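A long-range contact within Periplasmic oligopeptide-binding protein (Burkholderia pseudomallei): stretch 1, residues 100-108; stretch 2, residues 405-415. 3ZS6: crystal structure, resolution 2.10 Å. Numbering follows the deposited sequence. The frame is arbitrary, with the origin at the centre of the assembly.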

# COMPACT_ATOMS: atom_id res chain seq x y z
N LYS A 100 -13.00 -2.98 0.19
CA LYS A 100 -11.98 -3.70 -0.57
C LYS A 100 -10.74 -3.99 0.28
O LYS A 100 -9.75 -4.52 -0.22
CB LYS A 100 -11.58 -2.92 -1.83
CG LYS A 100 -12.66 -2.90 -2.91
CD LYS A 100 -12.97 -4.32 -3.36
CE LYS A 100 -13.78 -4.34 -4.66
NZ LYS A 100 -14.02 -5.74 -5.13
N TYR A 101 -10.78 -3.63 1.56
CA TYR A 101 -9.61 -3.81 2.42
C TYR A 101 -9.89 -4.64 3.66
O TYR A 101 -9.42 -4.31 4.74
CB TYR A 101 -8.99 -2.46 2.81
CG TYR A 101 -7.48 -2.44 2.69
CD1 TYR A 101 -6.87 -2.17 1.47
CD2 TYR A 101 -6.66 -2.72 3.78
CE1 TYR A 101 -5.50 -2.14 1.34
CE2 TYR A 101 -5.27 -2.70 3.67
CZ TYR A 101 -4.70 -2.40 2.43
OH TYR A 101 -3.33 -2.38 2.27
N THR A 102 -10.63 -5.73 3.50
CA THR A 102 -10.90 -6.62 4.63
C THR A 102 -9.66 -7.38 5.11
O THR A 102 -9.67 -8.00 6.16
CB THR A 102 -12.02 -7.62 4.30
OG1 THR A 102 -11.68 -8.33 3.10
CG2 THR A 102 -13.36 -6.90 4.09
N ILE A 103 -8.58 -7.32 4.33
CA ILE A 103 -7.37 -8.09 4.66
C ILE A 103 -6.83 -7.78 6.05
O ILE A 103 -6.35 -8.68 6.74
CB ILE A 103 -6.26 -7.90 3.60
CG1 ILE A 103 -5.93 -6.41 3.43
CG2 ILE A 103 -6.67 -8.53 2.26
CD1 ILE A 103 -4.74 -6.13 2.53
N LEU A 104 -6.89 -6.52 6.48
CA LEU A 104 -6.33 -6.14 7.78
C LEU A 104 -7.11 -6.70 8.97
O LEU A 104 -6.52 -7.02 10.00
CB LEU A 104 -6.20 -4.61 7.91
CG LEU A 104 -5.03 -3.99 7.13
CD1 LEU A 104 -4.90 -2.50 7.44
CD2 LEU A 104 -3.74 -4.72 7.45
N VAL A 105 -8.42 -6.82 8.83
CA VAL A 105 -9.23 -7.34 9.92
C VAL A 105 -9.29 -8.87 9.86
O VAL A 105 -9.78 -9.54 10.77
CB VAL A 105 -10.65 -6.74 9.91
CG1 VAL A 105 -11.50 -7.42 8.84
CG2 VAL A 105 -11.30 -6.87 11.28
N GLU A 106 -8.75 -9.42 8.78
CA GLU A 106 -8.82 -10.86 8.55
C GLU A 106 -8.11 -11.68 9.63
O GLU A 106 -8.46 -12.84 9.84
CB GLU A 106 -8.27 -11.20 7.16
CG GLU A 106 -9.03 -12.27 6.42
CD GLU A 106 -8.54 -12.43 4.98
OE1 GLU A 106 -8.79 -11.51 4.17
OE2 GLU A 106 -7.91 -13.46 4.67
N PHE A 107 -7.13 -11.08 10.30
CA PHE A 107 -6.41 -11.80 11.36
C PHE A 107 -7.28 -11.96 12.61
O PHE A 107 -7.01 -12.81 13.46
CB PHE A 107 -5.11 -11.09 11.74
CG PHE A 107 -4.08 -11.06 10.64
CD1 PHE A 107 -4.39 -11.47 9.36
CD2 PHE A 107 -2.79 -10.61 10.90
CE1 PHE A 107 -3.43 -11.44 8.35
CE2 PHE A 107 -1.83 -10.57 9.91
CZ PHE A 107 -2.15 -10.99 8.63
N VAL A 108 -8.31 -11.13 12.72
CA VAL A 108 -9.17 -11.16 13.90
C VAL A 108 -10.11 -12.37 13.89
O VAL A 108 -10.59 -12.81 12.85
CB VAL A 108 -9.97 -9.86 14.05
CG1 VAL A 108 -10.80 -9.90 15.32
CG2 VAL A 108 -9.02 -8.67 14.07
N GLY A 405 1.49 -2.11 -7.96
CA GLY A 405 2.54 -1.87 -6.98
C GLY A 405 1.96 -1.95 -5.58
O GLY A 405 0.84 -1.50 -5.34
N TRP A 406 2.72 -2.51 -4.65
CA TRP A 406 2.24 -2.70 -3.29
C TRP A 406 3.27 -2.20 -2.28
O TRP A 406 4.45 -2.54 -2.38
CB TRP A 406 1.96 -4.19 -3.05
CG TRP A 406 1.36 -4.54 -1.72
CD1 TRP A 406 2.01 -5.07 -0.64
CD2 TRP A 406 -0.02 -4.43 -1.35
NE1 TRP A 406 1.12 -5.28 0.39
CE2 TRP A 406 -0.13 -4.90 -0.02
CE3 TRP A 406 -1.17 -3.96 -2.00
CZ2 TRP A 406 -1.34 -4.92 0.67
CZ3 TRP A 406 -2.38 -3.98 -1.31
CH2 TRP A 406 -2.46 -4.46 0.01
N PHE A 407 2.82 -1.36 -1.35
CA PHE A 407 3.61 -0.91 -0.21
C PHE A 407 3.25 -1.77 0.99
O PHE A 407 2.07 -1.98 1.28
CB PHE A 407 3.28 0.55 0.14
CG PHE A 407 4.20 1.55 -0.49
CD1 PHE A 407 4.04 1.93 -1.82
CD2 PHE A 407 5.24 2.11 0.24
CE1 PHE A 407 4.90 2.84 -2.40
CE2 PHE A 407 6.10 3.04 -0.34
CZ PHE A 407 5.93 3.40 -1.66
N ALA A 408 4.26 -2.27 1.70
CA ALA A 408 4.00 -3.06 2.89
C ALA A 408 3.14 -2.28 3.88
O ALA A 408 3.36 -1.08 4.08
CB ALA A 408 5.32 -3.45 3.55
N ASP A 409 2.16 -2.94 4.50
CA ASP A 409 1.32 -2.31 5.52
C ASP A 409 1.96 -2.46 6.90
O ASP A 409 1.56 -1.80 7.87
CB ASP A 409 -0.08 -2.94 5.56
CG ASP A 409 -0.94 -2.57 4.35
OD1 ASP A 409 -0.70 -1.50 3.76
OD2 ASP A 409 -1.85 -3.35 4.00
N TYR A 410 2.95 -3.34 6.97
CA TYR A 410 3.68 -3.64 8.20
C TYR A 410 4.88 -4.47 7.79
O TYR A 410 4.91 -5.02 6.69
CB TYR A 410 2.81 -4.42 9.18
CG TYR A 410 2.08 -5.61 8.58
CD1 TYR A 410 2.68 -6.86 8.52
CD2 TYR A 410 0.80 -5.47 8.06
CE1 TYR A 410 2.01 -7.96 7.96
CE2 TYR A 410 0.12 -6.55 7.50
CZ TYR A 410 0.73 -7.79 7.45
OH TYR A 410 0.06 -8.86 6.90
N ASN A 411 5.88 -4.55 8.66
CA ASN A 411 7.14 -5.17 8.27
C ASN A 411 7.15 -6.66 8.52
O ASN A 411 7.81 -7.15 9.43
CB ASN A 411 8.33 -4.50 8.97
CG ASN A 411 9.67 -4.98 8.43
OD1 ASN A 411 9.74 -5.95 7.65
ND2 ASN A 411 10.75 -4.32 8.84
N ASP A 412 6.37 -7.38 7.71
CA ASP A 412 6.39 -8.83 7.72
C ASP A 412 5.92 -9.35 6.38
O ASP A 412 5.08 -8.73 5.72
CB ASP A 412 5.53 -9.40 8.84
CG ASP A 412 5.56 -10.91 8.88
OD1 ASP A 412 6.59 -11.47 9.31
OD2 ASP A 412 4.56 -11.55 8.45
N ALA A 413 6.46 -10.50 5.97
CA ALA A 413 6.17 -11.05 4.65
C ALA A 413 4.67 -11.23 4.40
O ALA A 413 4.23 -11.25 3.25
CB ALA A 413 6.91 -12.37 4.45
N MET A 414 3.89 -11.37 5.47
CA MET A 414 2.45 -11.61 5.33
C MET A 414 1.74 -10.51 4.52
O MET A 414 0.75 -10.79 3.85
CB MET A 414 1.77 -11.76 6.70
CG MET A 414 1.94 -13.16 7.33
SD MET A 414 1.43 -14.54 6.27
CE MET A 414 -0.35 -14.35 6.25
N THR A 415 2.22 -9.28 4.58
CA THR A 415 1.56 -8.20 3.86
C THR A 415 1.58 -8.44 2.35
O THR A 415 0.65 -8.06 1.63
CB THR A 415 2.14 -6.81 4.20
OG1 THR A 415 1.40 -5.80 3.50
CG2 THR A 415 3.61 -6.71 3.82

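This is a small, side-chain-only contact in which one very short hydrogen bond, from Y101 to D409, sits among apolar and aromatic packing. The touching residues are at least 303 positions apart in sequence, and the two stretches bury 303 Å² between them.

The backbones do not pair. The nearest CA atoms are those of L104 and D409, 8.8 Å apart, and those of I103 and T415, 9.0 Å apart. At that spacing the gap is bridged by side chains. In stretch 1, residues 102-107 have helical backbone angles without the regular bonds. Stretch 2 leaves a strand at 405-407, passes through a loop, and enters a weakly bonded helix at about 414-415.

The polar centre is the bond from Y101 OH to D409 OD2, at 2.5 Å. The phenol donates and the carboxylate accepts. The CA-to-CB bond of Y101 points sideways, but the long side chain carries the hydroxyl to its partner. D409 points its CA-to-CB bond toward stretch 1. Its OD2 lies at the edge of the Y101 ring, near the ring plane, as suits a bond to a phenol oxygen. D409 OD1 is hydrogen-bonded elsewhere in the structure.

W406 packs beside this bond. W406 CH2 is 3.2 Å from Y101 OH and 3.9 Å from Y101 CZ. I103 CD1 meets the edge of the indole, 3.8 Å from W406 CH2. I103 CD1 also lies 4.3 Å from D409 OD2, and L104 CD2 lies 4.2 Å from D409 OD2. Thus two methyl groups lie near the buried carboxylate at loose contact distance.

Further along, L104 and F107 meet Y410. L104 CD2 approaches the edge of the Y410 ring, 4.3 Å from Y410 CE2. F107 CZ lies 3.5 Å from Y410 OH and 4.5 Å from Y410 CZ. M414 CB is 4.4 Å from F107 CZ, at the edge of the phenyl ring. These are van der Waals contacts between mainly apolar surfaces, with the tip of the F107 ring against the hydroxyl end of Y410 and the M414 CB methylene. F107 has the largest covered area of any residue here, 53 Å².

Bonds within stretch 2 help hold W406, D409 and M414. T415 OG1 accepts from W406 NE1 at 3.2 Å and from D409 N at 3.1 Å. This one hydroxyl links the strand residue W406 and the loop residue D409 to T415. D412 OD2 accepts from M414 N at 3.1 Å, a capping bond that satisfies a backbone NH in the turn leading into the helix.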